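PDB 6O0A: flavohemoglobin from Malassezia yamatoensis, which probably detoxifies nitric oxide, passing electrons from NAD(P)H through bound FAD to a globin-held heme as flavohemoglobins do, and is required for NO resistance. Local coordinates for residues P201-A204 with G205-I208; A286-G289 with V290-V293; M98-R101 with V102-H106; L227-E230 with E231-R235. All blocks are in the same frame, centred on the assembly; numbering follows the deposited sequence.

Interaction 1. Residues P201-A204 with G205-I208; sequences PGKA and GQYI. With FAD (flavin-adenine dinucleotide), chain B.
Gln206 turns its side-chain amide back over the turn to meet Lys203. Its OE1 accepts a hydrogen bond from the backbone N of Lys203 at 2.9 Å, with the donor standing 42° out of the amide carbonyl plane. In return the backbone N of Gln206 donates to Lys203 O, also at 2.9 Å, which closes a type II beta turn from Lys203 to Gln206. Side chain and main chain of Gln206 thus hold both backbone polar atoms, N and O, of Lys203. With its CG beside the backbone N (chi1 -68°) and the chain extended beyond, the Gln206 side chain runs obliquely across that of Lys203, OE1 near CB and NE2 packed on CE at 3.6 Å. Gly205 takes the third position of the turn with positive phi (102°), where type II turns commonly have glycine. A water also donates to Gln206 OE1 (2.7 Å) and to Pro201 O (2.9 Å), tying the start of the loop to the same oxygen. One shell out, Gln206 NE2 is bonded to Gly266 O. The turn leads into strand 207-213 of the FAD-binding barrel, where Tyr207 sets one ring face against the flavin methyl, CD2 to C7M of FAD 3.4 Å. The buried amide therefore has partners on both its oxygen and its nitrogen, which should fix its flip and hold the turn at the strand's entry beside the flavin.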
loop_
_atom_site.group_PDB
_atom_site.type_symbol
_atom_site.label_atom_id
_atom_site.label_comp_id
_atom_site.label_asym_id
_atom_site.label_seq_id
_atom_site.Cartn_x
_atom_site.Cartn_y
_atom_site.Cartn_z
ATOM N N PRO A 201 16.685 5.420 7.021
ATOM C CA PRO A 201 15.775 5.484 8.171
ATOM C C PRO A 201 14.326 5.467 7.719
ATOM O O PRO A 201 13.929 6.209 6.820
ATOM C CB PRO A 201 16.142 6.815 8.842
ATOM C CG PRO A 201 17.518 7.125 8.368
ATOM C CD PRO A 201 17.588 6.576 6.962
ATOM N N GLY A 202 13.538 4.602 8.343
ATOM C CA GLY A 202 12.122 4.553 8.044
ATOM C C GLY A 202 11.340 5.598 8.819
ATOM O O GLY A 202 11.759 6.074 9.875
ATOM N N LYS A 203 10.200 5.981 8.252
ATOM C CA LYS A 203 9.243 6.863 8.905
ATOM C C LYS A 203 8.049 6.039 9.360
ATOM O O LYS A 203 7.653 5.081 8.691
ATOM C CB LYS A 203 8.787 7.979 7.962
ATOM C CG LYS A 203 9.946 8.819 7.400
ATOM C CD LYS A 203 9.455 10.056 6.667
ATOM C CE LYS A 203 8.536 9.692 5.515
ATOM N NZ LYS A 203 8.319 10.836 4.577
ATOM N N ALA A 204 7.478 6.401 10.512
ATOM C CA ALA A 204 6.364 5.626 11.037
ATOM C C ALA A 204 5.210 5.593 10.042
ATOM O O ALA A 204 4.767 6.637 9.546
ATOM C CB ALA A 204 5.902 6.206 12.379
ATOM N N GLY A 205 4.727 4.376 9.762
ATOM C CA GLY A 205 3.728 4.126 8.744
ATOM C C GLY A 205 4.296 3.561 7.458
ATOM O O GLY A 205 3.533 3.022 6.638
ATOM N N GLN A 206 5.605 3.651 7.257
ATOM C CA GLN A 206 6.142 3.138 6.004
ATOM C C GLN A 206 6.256 1.618 6.043
ATOM O O GLN A 206 6.186 0.969 7.094
ATOM C CB GLN A 206 7.494 3.777 5.694
ATOM C CG GLN A 206 7.390 5.273 5.359
ATOM C CD GLN A 206 8.686 5.836 4.825
ATOM O OE1 GLN A 206 9.757 5.581 5.373
ATOM N NE2 GLN A 206 8.598 6.599 3.740
ATOM N N TYR A 207 6.434 1.046 4.852
ATOM C CA TYR A 207 6.518 -0.387 4.652
ATOM C C TYR A 207 7.787 -0.715 3.882
ATOM O O TYR A 207 8.430 0.163 3.302
ATOM C CB TYR A 207 5.300 -0.909 3.886
ATOM C CG TYR A 207 5.111 -0.261 2.521
ATOM C CD1 TYR A 207 5.778 -0.740 1.398
ATOM C CD2 TYR A 207 4.258 0.821 2.354
ATOM C CE1 TYR A 207 5.583 -0.153 0.154
ATOM C CE2 TYR A 207 4.068 1.402 1.126
ATOM C CZ TYR A 207 4.737 0.912 0.029
ATOM O OH TYR A 207 4.530 1.507 -1.194
ATOM N N ILE A 208 8.134 -2.000 3.876
ATOM C CA ILE A 208 9.192 -2.512 3.019
ATOM C C ILE A 208 8.589 -3.617 2.167
ATOM O O ILE A 208 7.563 -4.208 2.507
ATOM C CB ILE A 208 10.419 -3.030 3.817
ATOM C CG1 ILE A 208 10.017 -3.914 5.009
ATOM C CG2 ILE A 208 11.254 -1.854 4.367
ATOM C CD1 ILE A 208 9.532 -5.314 4.679
HETATM P PA FAD B . -1.185 -13.561 -2.116
HETATM O O1A FAD B . -0.471 -14.685 -2.769
HETATM O O2A FAD B . -0.756 -12.184 -2.542
HETATM O O5B FAD B . -2.757 -13.713 -2.351
HETATM C C5B FAD B . -3.646 -12.640 -1.989
HETATM C C4B FAD B . -5.025 -13.084 -2.406
HETATM O O4B FAD B . -5.024 -13.342 -3.829
HETATM C C3B FAD B . -5.497 -14.386 -1.785
HETATM O O3B FAD B . -6.084 -14.191 -0.500
HETATM C C2B FAD B . -6.540 -14.863 -2.800
HETATM O O2B FAD B . -7.802 -14.239 -2.592
HETATM C C1B FAD B . -5.939 -14.385 -4.129
HETATM N N9A FAD B . -5.229 -15.430 -4.861
HETATM C C8A FAD B . -4.021 -15.982 -4.532
HETATM N N7A FAD B . -3.644 -16.954 -5.327
HETATM C C5A FAD B . -4.682 -17.052 -6.240
HETATM C C6A FAD B . -4.925 -17.940 -7.302
HETATM N N6A FAD B . -4.087 -18.923 -7.653
HETATM N N1A FAD B . -6.082 -17.799 -7.988
HETATM C C2A FAD B . -6.926 -16.824 -7.634
HETATM N N3A FAD B . -6.808 -15.932 -6.644
HETATM C C4A FAD B . -5.662 -16.106 -5.976
HETATM N N1 FAD B . 0.229 -7.963 5.713
HETATM C C2 FAD B . 0.533 -8.315 6.998
HETATM O O2 FAD B . 0.297 -9.449 7.437
HETATM N N3 FAD B . 1.124 -7.377 7.840
HETATM C C4 FAD B . 1.458 -6.079 7.499
HETATM O O4 FAD B . 2.003 -5.336 8.315
HETATM C C4X FAD B . 1.134 -5.720 6.138
HETATM N N5 FAD B . 1.417 -4.509 5.735
HETATM C C5X FAD B . 1.105 -4.167 4.423
HETATM C C6 FAD B . 1.385 -2.874 3.979
HETATM C C7 FAD B . 1.104 -2.486 2.673
HETATM C C7M FAD B . 1.382 -1.069 2.236
HETATM C C8 FAD B . 0.547 -3.417 1.779
HETATM C C8M FAD B . 0.264 -3.048 0.348
HETATM C C9 FAD B . 0.256 -4.703 2.222
HETATM C C9A FAD B . 0.516 -5.083 3.536
HETATM N N10 FAD B . 0.222 -6.380 4.012
HETATM C C10 FAD B . 0.518 -6.729 5.313
HETATM C "C1'" FAD B . -0.318 -7.408 3.109
HETATM C "C2'" FAD B . 0.781 -8.208 2.416
HETATM O "O2'" FAD B . 1.546 -7.342 1.579
HETATM C "C3'" FAD B . 0.220 -9.369 1.588
HETATM O "O3'" FAD B . -0.770 -8.869 0.691
HETATM C "C4'" FAD B . -0.399 -10.478 2.437
HETATM O "O4'" FAD B . 0.544 -10.868 3.438
HETATM C "C5'" FAD B . -0.832 -11.674 1.614
HETATM O "O5'" FAD B . 0.326 -12.212 0.935
HETATM P P FAD B . 0.225 -13.702 0.370
HETATM O O1P FAD B . 0.080 -14.759 1.408
HETATM O O2P FAD B . 1.440 -13.912 -0.491
HETATM O O3P FAD B . -1.085 -13.706 -0.537
HETATM O O HOH W 1 12.102 6.810 4.688
#

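Interaction 2. Residues A286-G289 with V290-V293; sequences AGIG and VTPV. With FAD (flavin-adenine dinucleotide), chain B.
Thr291 and Ile288 meet one turn apart, and both touch the pyrimidine end of the flavin. Among polar contacts, Thr291 N donates to Ile288 O at 3.1 Å, reaching it from 45° above the carbonyl plane. Thr291 OG1 sits 2.9 Å from O4 of FAD and 3.2 Å from Ile288 O. A chi1 of 56° puts OG1 between the backbone N and the carbonyl carbon, facing the flavin. Val290 N adds a longer bond to Gly287 O, 3.3 Å, and Gly289 N closes on Ala286 O at 2.9 Å. These i to i-3 bonds wind a short 3-10 segment from strand 281-286 into helix 290-302. The strand, glycine-containing loop and helix belong to the NAD-binding domain of the ferredoxin reductase type, whose parallel sheet is flanked by helices. Gly287 makes the bend with positive phi. Van der Waals contacts of carbon with polar atoms follow: Ile288 CG1 lies 3.6 Å from N3 of FAD, its CG2 near O2, and Pro292 CD rests on Gly289 O at 3.3 Å. The apolar contact across the turn is that of Ile288 CD1, which turns back to Thr291 CG2 at 3.7 Å. The proline also packs on Phe399 and Phe369. Beyond the hydroxyl, Thr291 packs against Thr225 of the FAD-binding domain.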
loop_
_atom_site.group_PDB
_atom_site.type_symbol
_atom_site.label_atom_id
_atom_site.label_comp_id
_atom_site.label_asym_id
_atom_site.label_seq_id
_atom_site.Cartn_x
_atom_site.Cartn_y
_atom_site.Cartn_z
ATOM N N ALA A 286 -8.387 -3.112 12.221
ATOM C CA ALA A 286 -8.889 -4.461 12.413
ATOM C C ALA A 286 -7.770 -5.445 12.118
ATOM O O ALA A 286 -7.011 -5.262 11.163
ATOM C CB ALA A 286 -10.087 -4.764 11.503
ATOM N N GLY A 287 -7.684 -6.487 12.938
ATOM C CA GLY A 287 -6.742 -7.565 12.651
ATOM C C GLY A 287 -5.317 -7.053 12.574
ATOM O O GLY A 287 -4.871 -6.257 13.408
ATOM N N ILE A 288 -4.593 -7.489 11.536
ATOM C CA ILE A 288 -3.193 -7.093 11.378
ATOM C C ILE A 288 -3.064 -5.656 10.900
ATOM O O ILE A 288 -1.946 -5.121 10.852
ATOM C CB ILE A 288 -2.474 -8.095 10.445
ATOM C CG1 ILE A 288 -0.958 -8.039 10.655
ATOM C CG2 ILE A 288 -2.839 -7.844 8.982
ATOM C CD1 ILE A 288 -0.522 -8.301 12.089
ATOM N N GLY A 289 -4.187 -4.986 10.630
ATOM C CA GLY A 289 -4.169 -3.553 10.396
ATOM C C GLY A 289 -3.658 -2.751 11.579
ATOM O O GLY A 289 -3.447 -1.546 11.445
ATOM N N VAL A 290 -3.440 -3.401 12.722
ATOM C CA VAL A 290 -2.791 -2.760 13.855
ATOM C C VAL A 290 -1.366 -2.318 13.545
ATOM O O VAL A 290 -0.830 -1.474 14.251
ATOM C CB VAL A 290 -2.810 -3.721 15.070
ATOM C CG1 VAL A 290 -1.781 -4.827 14.904
ATOM C CG2 VAL A 290 -2.546 -2.960 16.360
ATOM N N THR A 291 -0.710 -2.875 12.520
ATOM C CA THR A 291 0.728 -2.630 12.426
ATOM C C THR A 291 1.077 -1.158 12.180
ATOM O O THR A 291 1.945 -0.635 12.900
ATOM C CB THR A 291 1.371 -3.579 11.403
ATOM O OG1 THR A 291 0.743 -3.473 10.120
ATOM C CG2 THR A 291 1.282 -5.041 11.888
ATOM N N PRO A 292 0.451 -0.420 11.248
ATOM C CA PRO A 292 0.735 1.032 11.205
ATOM C C PRO A 292 0.308 1.770 12.468
ATOM O O PRO A 292 0.969 2.736 12.870
ATOM C CB PRO A 292 -0.047 1.521 9.971
ATOM C CG PRO A 292 -1.061 0.468 9.704
ATOM C CD PRO A 292 -0.460 -0.829 10.156
ATOM N N VAL A 293 -0.773 1.332 13.110
ATOM C CA VAL A 293 -1.224 1.981 14.342
ATOM C C VAL A 293 -0.135 1.912 15.411
ATOM O O VAL A 293 0.196 2.912 16.063
ATOM C CB VAL A 293 -2.544 1.345 14.813
ATOM C CG1 VAL A 293 -2.942 1.863 16.198
ATOM C CG2 VAL A 293 -3.671 1.631 13.802
HETATM P PA FAD B . -1.185 -13.561 -2.116
HETATM O O1A FAD B . -0.471 -14.685 -2.769
HETATM O O2A FAD B . -0.756 -12.184 -2.542
HETATM O O5B FAD B . -2.757 -13.713 -2.351
HETATM C C5B FAD B . -3.646 -12.640 -1.989
HETATM C C4B FAD B . -5.025 -13.084 -2.406
HETATM O O4B FAD B . -5.024 -13.342 -3.829
HETATM C C3B FAD B . -5.497 -14.386 -1.785
HETATM O O3B FAD B . -6.084 -14.191 -0.500
HETATM C C2B FAD B . -6.540 -14.863 -2.800
HETATM O O2B FAD B . -7.802 -14.239 -2.592
HETATM C C1B FAD B . -5.939 -14.385 -4.129
HETATM N N9A FAD B . -5.229 -15.430 -4.861
HETATM C C8A FAD B . -4.021 -15.982 -4.532
HETATM N N7A FAD B . -3.644 -16.954 -5.327
HETATM C C5A FAD B . -4.682 -17.052 -6.240
HETATM C C6A FAD B . -4.925 -17.940 -7.302
HETATM N N6A FAD B . -4.087 -18.923 -7.653
HETATM N N1A FAD B . -6.082 -17.799 -7.988
HETATM C C2A FAD B . -6.926 -16.824 -7.634
HETATM N N3A FAD B . -6.808 -15.932 -6.644
HETATM C C4A FAD B . -5.662 -16.106 -5.976
HETATM N N1 FAD B . 0.229 -7.963 5.713
HETATM C C2 FAD B . 0.533 -8.315 6.998
HETATM O O2 FAD B . 0.297 -9.449 7.437
HETATM N N3 FAD B . 1.124 -7.377 7.840
HETATM C C4 FAD B . 1.458 -6.079 7.499
HETATM O O4 FAD B . 2.003 -5.336 8.315
HETATM C C4X FAD B . 1.134 -5.720 6.138
HETATM N N5 FAD B . 1.417 -4.509 5.735
HETATM C C5X FAD B . 1.105 -4.167 4.423
HETATM C C6 FAD B . 1.385 -2.874 3.979
HETATM C C7 FAD B . 1.104 -2.486 2.673
HETATM C C7M FAD B . 1.382 -1.069 2.236
HETATM C C8 FAD B . 0.547 -3.417 1.779
HETATM C C8M FAD B . 0.264 -3.048 0.348
HETATM C C9 FAD B . 0.256 -4.703 2.222
HETATM C C9A FAD B . 0.516 -5.083 3.536
HETATM N N10 FAD B . 0.222 -6.380 4.012
HETATM C C10 FAD B . 0.518 -6.729 5.313
HETATM C "C1'" FAD B . -0.318 -7.408 3.109
HETATM C "C2'" FAD B . 0.781 -8.208 2.416
HETATM O "O2'" FAD B . 1.546 -7.342 1.579
HETATM C "C3'" FAD B . 0.220 -9.369 1.588
HETATM O "O3'" FAD B . -0.770 -8.869 0.691
HETATM C "C4'" FAD B . -0.399 -10.478 2.437
HETATM O "O4'" FAD B . 0.544 -10.868 3.438
HETATM C "C5'" FAD B . -0.832 -11.674 1.614
HETATM O "O5'" FAD B . 0.326 -12.212 0.935
HETATM P P FAD B . 0.225 -13.702 0.370
HETATM O O1P FAD B . 0.080 -14.759 1.408
HETATM O O2P FAD B . 1.440 -13.912 -0.491
HETATM O O3P FAD B . -1.085 -13.706 -0.537
#

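Interaction 3. Residues M98-R101 with V102-H106; sequences MLSR and VANKH. With HEM (protoporphyrin IX containing Fe), chain C.
Ser100 O is gripped twice by Asn104, whose backbone N (3.0 Å) and side-chain ND2 (2.8 Å) arrive from opposite faces of the carbonyl plane. The ND2 bond is nearly straight at 177°, and the oxygen lies in the plane of the Asn104 amide. Asn104 OD1 bonds Gly266 N, so the amide is held at both ends, and Ser100 OG bonds Asp267; together they tie the helix to the reductase side. On the heme side, Arg101 stretches out and then bends at chi3 (65°), which brings NE to the propionate oxygen O2A at 3.0 Å, at the edge of the guanidinium. Lys105 NZ makes a weak bond, 3.3 Å, to O1A of the same propionate. Val102 splits its two methyls: CG2 touches the heme methyl CMA at 3.5 Å and approaches Met98 CG, while CG1 lies 3.4 Å above one face of the His106 ring, offset toward its rim. His106 NE2 binds the heme iron at 2.2 Å. Its ND1 is bonded to Glu158, which helps fix the ring's rotation. This is the proximal face of a globin heme pocket, with the histidine on the F helix and its carboxylate partner as in other flavohemoglobins.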
loop_
_atom_site.group_PDB
_atom_site.type_symbol
_atom_site.label_atom_id
_atom_site.label_comp_id
_atom_site.label_asym_id
_atom_site.label_seq_id
_atom_site.Cartn_x
_atom_site.Cartn_y
_atom_site.Cartn_z
ATOM N N MET A 98 -3.194 9.470 -5.881
ATOM C CA MET A 98 -2.967 8.222 -6.599
ATOM C C MET A 98 -1.522 8.119 -7.060
ATOM O O MET A 98 -0.895 7.061 -6.927
ATOM C CB MET A 98 -3.912 8.107 -7.796
ATOM C CG MET A 98 -3.809 6.766 -8.502
ATOM S SD MET A 98 -4.841 6.650 -9.978
ATOM C CE MET A 98 -3.917 7.688 -11.113
ATOM N N LEU A 99 -0.978 9.212 -7.606
ATOM C CA LEU A 99 0.393 9.185 -8.103
ATOM C C LEU A 99 1.376 8.881 -6.985
ATOM O O LEU A 99 2.326 8.117 -7.178
ATOM C CB LEU A 99 0.743 10.518 -8.762
ATOM C CG LEU A 99 -0.004 10.813 -10.065
ATOM C CD1 LEU A 99 0.709 11.899 -10.858
ATOM C CD2 LEU A 99 -0.144 9.549 -10.876
ATOM N N SER A 100 1.163 9.477 -5.808
ATOM C CA SER A 100 2.096 9.276 -4.710
ATOM C C SER A 100 2.066 7.834 -4.230
ATOM O O SER A 100 3.120 7.227 -4.001
ATOM C CB SER A 100 1.771 10.240 -3.567
ATOM O OG SER A 100 2.619 10.019 -2.460
ATOM N N ARG A 101 0.865 7.261 -4.098
ATOM C CA ARG A 101 0.757 5.871 -3.662
ATOM C C ARG A 101 1.451 4.941 -4.643
ATOM O O ARG A 101 2.203 4.046 -4.239
ATOM C CB ARG A 101 -0.710 5.479 -3.500
ATOM C CG ARG A 101 -0.912 4.110 -2.860
ATOM C CD ARG A 101 -2.377 3.690 -2.850
ATOM N NE ARG A 101 -2.899 3.508 -4.202
ATOM C CZ ARG A 101 -3.736 4.347 -4.807
ATOM N NH1 ARG A 101 -4.166 5.433 -4.176
ATOM N NH2 ARG A 101 -4.147 4.094 -6.042
ATOM N N VAL A 102 1.215 5.145 -5.943
ATOM C CA VAL A 102 1.806 4.279 -6.957
ATOM C C VAL A 102 3.320 4.443 -6.991
ATOM O O VAL A 102 4.061 3.456 -7.066
ATOM C CB VAL A 102 1.179 4.560 -8.334
ATOM C CG1 VAL A 102 1.886 3.734 -9.392
ATOM C CG2 VAL A 102 -0.312 4.218 -8.313
ATOM N N ALA A 103 3.804 5.689 -6.941
ATOM C CA ALA A 103 5.245 5.928 -6.990
ATOM C C ALA A 103 5.964 5.248 -5.829
ATOM O O ALA A 103 7.050 4.682 -6.006
ATOM C CB ALA A 103 5.531 7.429 -6.971
ATOM N N ASN A 104 5.386 5.313 -4.628
ATOM C CA ASN A 104 6.025 4.681 -3.477
ATOM C C ASN A 104 6.068 3.167 -3.633
ATOM O O ASN A 104 7.078 2.534 -3.298
ATOM C CB ASN A 104 5.301 5.075 -2.190
ATOM C CG ASN A 104 5.800 6.407 -1.622
ATOM O OD1 ASN A 104 6.703 6.443 -0.777
ATOM N ND2 ASN A 104 5.200 7.514 -2.080
ATOM N N LYS A 105 4.987 2.566 -4.142
ATOM C CA LYS A 105 4.997 1.127 -4.410
ATOM C C LYS A 105 6.057 0.774 -5.446
ATOM O O LYS A 105 6.831 -0.173 -5.267
ATOM C CB LYS A 105 3.616 0.670 -4.878
ATOM C CG LYS A 105 3.483 -0.840 -5.065
ATOM C CD LYS A 105 3.632 -1.560 -3.741
ATOM C CE LYS A 105 2.457 -1.270 -2.805
ATOM N NZ LYS A 105 1.258 -2.082 -3.161
ATOM N N HIS A 106 6.097 1.529 -6.546
ATOM C CA HIS A 106 7.100 1.308 -7.586
ATOM C C HIS A 106 8.512 1.387 -7.033
ATOM O O HIS A 106 9.381 0.586 -7.399
ATOM C CB HIS A 106 6.935 2.349 -8.683
ATOM C CG HIS A 106 5.819 2.054 -9.617
ATOM N ND1 HIS A 106 5.418 2.943 -10.589
ATOM C CD2 HIS A 106 5.021 0.968 -9.736
ATOM C CE1 HIS A 106 4.420 2.415 -11.275
ATOM N NE2 HIS A 106 4.152 1.225 -10.764
HETATM C CHA HEM C . 1.471 -1.686 -9.116
HETATM C CHB HEM C . 0.057 1.804 -12.218
HETATM C CHC HEM C . 4.093 1.113 -14.822
HETATM C CHD HEM C . 5.146 -2.776 -12.120
HETATM C C1A HEM C . 0.750 -0.667 -9.715
HETATM C C2A HEM C . -0.501 -0.115 -9.242
HETATM C C3A HEM C . -0.885 0.846 -10.090
HETATM C C4A HEM C . 0.099 0.931 -11.151
HETATM C CMA HEM C . -2.157 1.713 -9.998
HETATM C CAA HEM C . -1.232 -0.553 -7.955
HETATM C CBA HEM C . -0.658 0.333 -6.852
HETATM C CGA HEM C . -1.241 -0.064 -5.518
HETATM O O1A HEM C . -1.217 -1.275 -5.183
HETATM O O2A HEM C . -1.729 0.829 -4.784
HETATM C C1B HEM C . 1.028 1.933 -13.192
HETATM C C2B HEM C . 1.010 2.875 -14.296
HETATM C C3B HEM C . 2.121 2.673 -15.031
HETATM C C4B HEM C . 2.883 1.613 -14.396
HETATM C CMB HEM C . -0.138 3.877 -14.531
HETATM C CAB HEM C . 2.603 3.409 -16.307
HETATM C CBB HEM C . 2.125 4.588 -16.738
HETATM C C1C HEM C . 4.700 -0.025 -14.334
HETATM C C2C HEM C . 5.867 -0.652 -14.901
HETATM C C3C HEM C . 6.172 -1.732 -14.157
HETATM C C4C HEM C . 5.183 -1.819 -13.105
HETATM C CMC HEM C . 6.604 -0.089 -16.137
HETATM C CAC HEM C . 7.300 -2.784 -14.332
HETATM C CBC HEM C . 7.825 -3.090 -15.534
HETATM C C1D HEM C . 4.242 -2.800 -11.079
HETATM C C2D HEM C . 4.222 -3.807 -10.034
HETATM C C3D HEM C . 3.214 -3.526 -9.212
HETATM C C4D HEM C . 2.553 -2.322 -9.689
HETATM C CMD HEM C . 5.210 -4.993 -9.944
HETATM C CAD HEM C . 2.824 -4.345 -7.961
HETATM C CBD HEM C . 1.519 -5.074 -8.268
HETATM C CGD HEM C . 1.759 -6.324 -9.086
HETATM O O1D HEM C . 2.651 -7.137 -8.722
HETATM O O2D HEM C . 1.035 -6.523 -10.101
HETATM N NA HEM C . 1.086 -0.003 -10.884
HETATM N NB HEM C . 2.179 1.184 -13.286
HETATM N NC HEM C . 4.304 -0.755 -13.230
HETATM N ND HEM C . 3.220 -1.904 -10.833
HETATM FE FE HEM C . 2.840 -0.185 -11.910
#

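Interaction 4. Residues L227-E230 with E231-R235; sequences LPSE and ETQRR
The Arg235 guanidinium has Leu227 over one face, CD1 3.9 Å above the plane and toward the rim, and Pro228 O at its edge. The residues belong to a connection between strands 219-225 and 234-239, the two outer strands of the FAD-binding barrel sheet, reversed by a type I beta turn from Glu230 to Gln233. Arg235 NH1 donates to Pro228 O at 3.0 Å, on a lone pair in the carbonyl plane. The arginine extends from CG to NE (chi1 176°), carrying its aliphatic part along Leu227 CB, and NH2 forms salt bridges with Asp188 and Glu326. Leu227 N bonds Arg235 O at 2.9 Å. The Gln233 amide works across the turn: OE1 accepts a hydrogen bond from Glu230 N at 3.0 Å, while NE2 is bonded to Glu192. Glu230 O is gripped from opposite faces of its plane, by Gln233 N at 3.1 Å and by Ser229 OG at 2.9 Å. Two waters extend this network. One molecule bridges Glu230 OE1 and Thr232 OG1 at the exposed end; the other donates to Leu227 O and Ser229 OG and accepts from Arg235 N at 3.0 Å.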
loop_
_atom_site.group_PDB
_atom_site.type_symbol
_atom_site.label_atom_id
_atom_site.label_comp_id
_atom_site.label_asym_id
_atom_site.label_seq_id
_atom_site.Cartn_x
_atom_site.Cartn_y
_atom_site.Cartn_z
ATOM N N LEU A 227 7.613 -2.002 12.004
ATOM C CA LEU A 227 7.248 -1.942 13.415
ATOM C C LEU A 227 8.396 -1.421 14.278
ATOM O O LEU A 227 9.570 -1.454 13.878
ATOM C CB LEU A 227 6.834 -3.338 13.908
ATOM C CG LEU A 227 5.573 -3.921 13.272
ATOM C CD1 LEU A 227 5.393 -5.349 13.720
ATOM C CD2 LEU A 227 4.350 -3.064 13.632
ATOM N N PRO A 228 8.096 -0.948 15.491
ATOM C CA PRO A 228 9.152 -0.402 16.356
ATOM C C PRO A 228 10.304 -1.377 16.569
ATOM O O PRO A 228 10.105 -2.554 16.887
ATOM C CB PRO A 228 8.414 -0.108 17.667
ATOM C CG PRO A 228 7.018 0.141 17.252
ATOM C CD PRO A 228 6.750 -0.745 16.064
ATOM N N SER A 229 11.525 -0.880 16.390
ATOM C CA SER A 229 12.717 -1.713 16.485
ATOM C C SER A 229 13.925 -0.802 16.652
ATOM O O SER A 229 13.809 0.428 16.639
ATOM C CB SER A 229 12.864 -2.593 15.241
ATOM O OG SER A 229 13.250 -1.777 14.152
ATOM N N GLU A 230 15.096 -1.415 16.814
ATOM C CA GLU A 230 16.332 -0.652 16.748
ATOM C C GLU A 230 16.497 -0.093 15.340
ATOM O O GLU A 230 15.912 -0.599 14.382
ATOM C CB GLU A 230 17.526 -1.534 17.093
ATOM C CG GLU A 230 17.431 -2.181 18.444
ATOM C CD GLU A 230 18.283 -1.471 19.462
ATOM O OE1 GLU A 230 19.492 -1.774 19.538
ATOM O OE2 GLU A 230 17.749 -0.594 20.169
ATOM N N GLU A 231 17.321 0.951 15.214
ATOM C CA GLU A 231 17.535 1.541 13.898
ATOM C C GLU A 231 18.345 0.622 13.000
ATOM O O GLU A 231 18.348 0.806 11.777
ATOM C CB GLU A 231 18.217 2.902 14.039
ATOM C CG GLU A 231 17.223 4.056 14.078
ATOM C CD GLU A 231 17.614 5.151 15.057
ATOM O OE1 GLU A 231 18.594 4.958 15.811
ATOM O OE2 GLU A 231 16.936 6.203 15.075
ATOM N N THR A 232 19.009 -0.371 13.581
ATOM C CA THR A 232 19.760 -1.381 12.848
ATOM C C THR A 232 18.903 -2.572 12.425
ATOM O O THR A 232 19.451 -3.578 11.951
ATOM C CB THR A 232 20.923 -1.863 13.711
ATOM O OG1 THR A 232 20.400 -2.270 14.981
ATOM C CG2 THR A 232 21.919 -0.737 13.927
ATOM N N GLN A 233 17.579 -2.482 12.578
ATOM C CA GLN A 233 16.673 -3.601 12.348
ATOM C C GLN A 233 15.505 -3.204 11.453
ATOM O O GLN A 233 15.111 -2.035 11.392
ATOM C CB GLN A 233 16.120 -4.135 13.685
ATOM C CG GLN A 233 17.210 -4.626 14.601
ATOM C CD GLN A 233 16.704 -4.935 15.991
ATOM O OE1 GLN A 233 15.726 -4.342 16.465
ATOM N NE2 GLN A 233 17.361 -5.870 16.650
ATOM N N ARG A 234 14.943 -4.202 10.766
ATOM C CA ARG A 234 13.626 -4.102 10.142
ATOM C C ARG A 234 12.736 -5.143 10.801
ATOM O O ARG A 234 13.067 -6.336 10.788
ATOM C CB ARG A 234 13.684 -4.347 8.632
ATOM C CG ARG A 234 14.589 -3.381 7.890
ATOM C CD ARG A 234 14.002 -1.974 7.838
ATOM N NE ARG A 234 14.719 -1.186 6.840
ATOM C CZ ARG A 234 14.970 0.113 6.936
ATOM N NH1 ARG A 234 14.548 0.806 7.993
ATOM N NH2 ARG A 234 15.646 0.725 5.977
ATOM N N ARG A 235 11.621 -4.699 11.374
ATOM C CA ARG A 235 10.701 -5.581 12.076
ATOM C C ARG A 235 9.330 -5.506 11.422
ATOM O O ARG A 235 8.848 -4.412 11.114
ATOM C CB ARG A 235 10.610 -5.207 13.556
ATOM C CG ARG A 235 9.592 -6.032 14.323
ATOM C CD ARG A 235 9.385 -5.445 15.715
ATOM N NE ARG A 235 8.266 -6.101 16.392
ATOM C CZ ARG A 235 7.528 -5.503 17.322
ATOM N NH1 ARG A 235 7.795 -4.252 17.661
ATOM N NH2 ARG A 235 6.530 -6.154 17.909
HETATM O O HOH W 2 11.484 -1.815 12.010
HETATM O O HOH W 3 21.137 -0.757 17.344
#

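In the fold
Interactions 2 and 3 are mainly buried and sit on the cofactors, one at the flavin's pyrimidine end, the other at the heme iron and a propionate. Interactions 1 and 4 are partly buried turns of the FAD-binding domain, both leading into the same antiparallel sheet, and rely on a glutamine amide oxygen capturing a backbone N-H; interaction 1 reaches the flavin's dimethylbenzene end, while 4 touches no cofactor. Tyr207 of interaction 1 packs on the globin helix of interaction 3 near Asn104 and Lys105, so that flavin and heme domains meet there. Leu227 of interaction 4 rests on Thr291 of interaction 2, joining FAD- and NAD-binding domains. Metal ligation is confined to interaction 3; interactions 1 and 4 both have exposed residues.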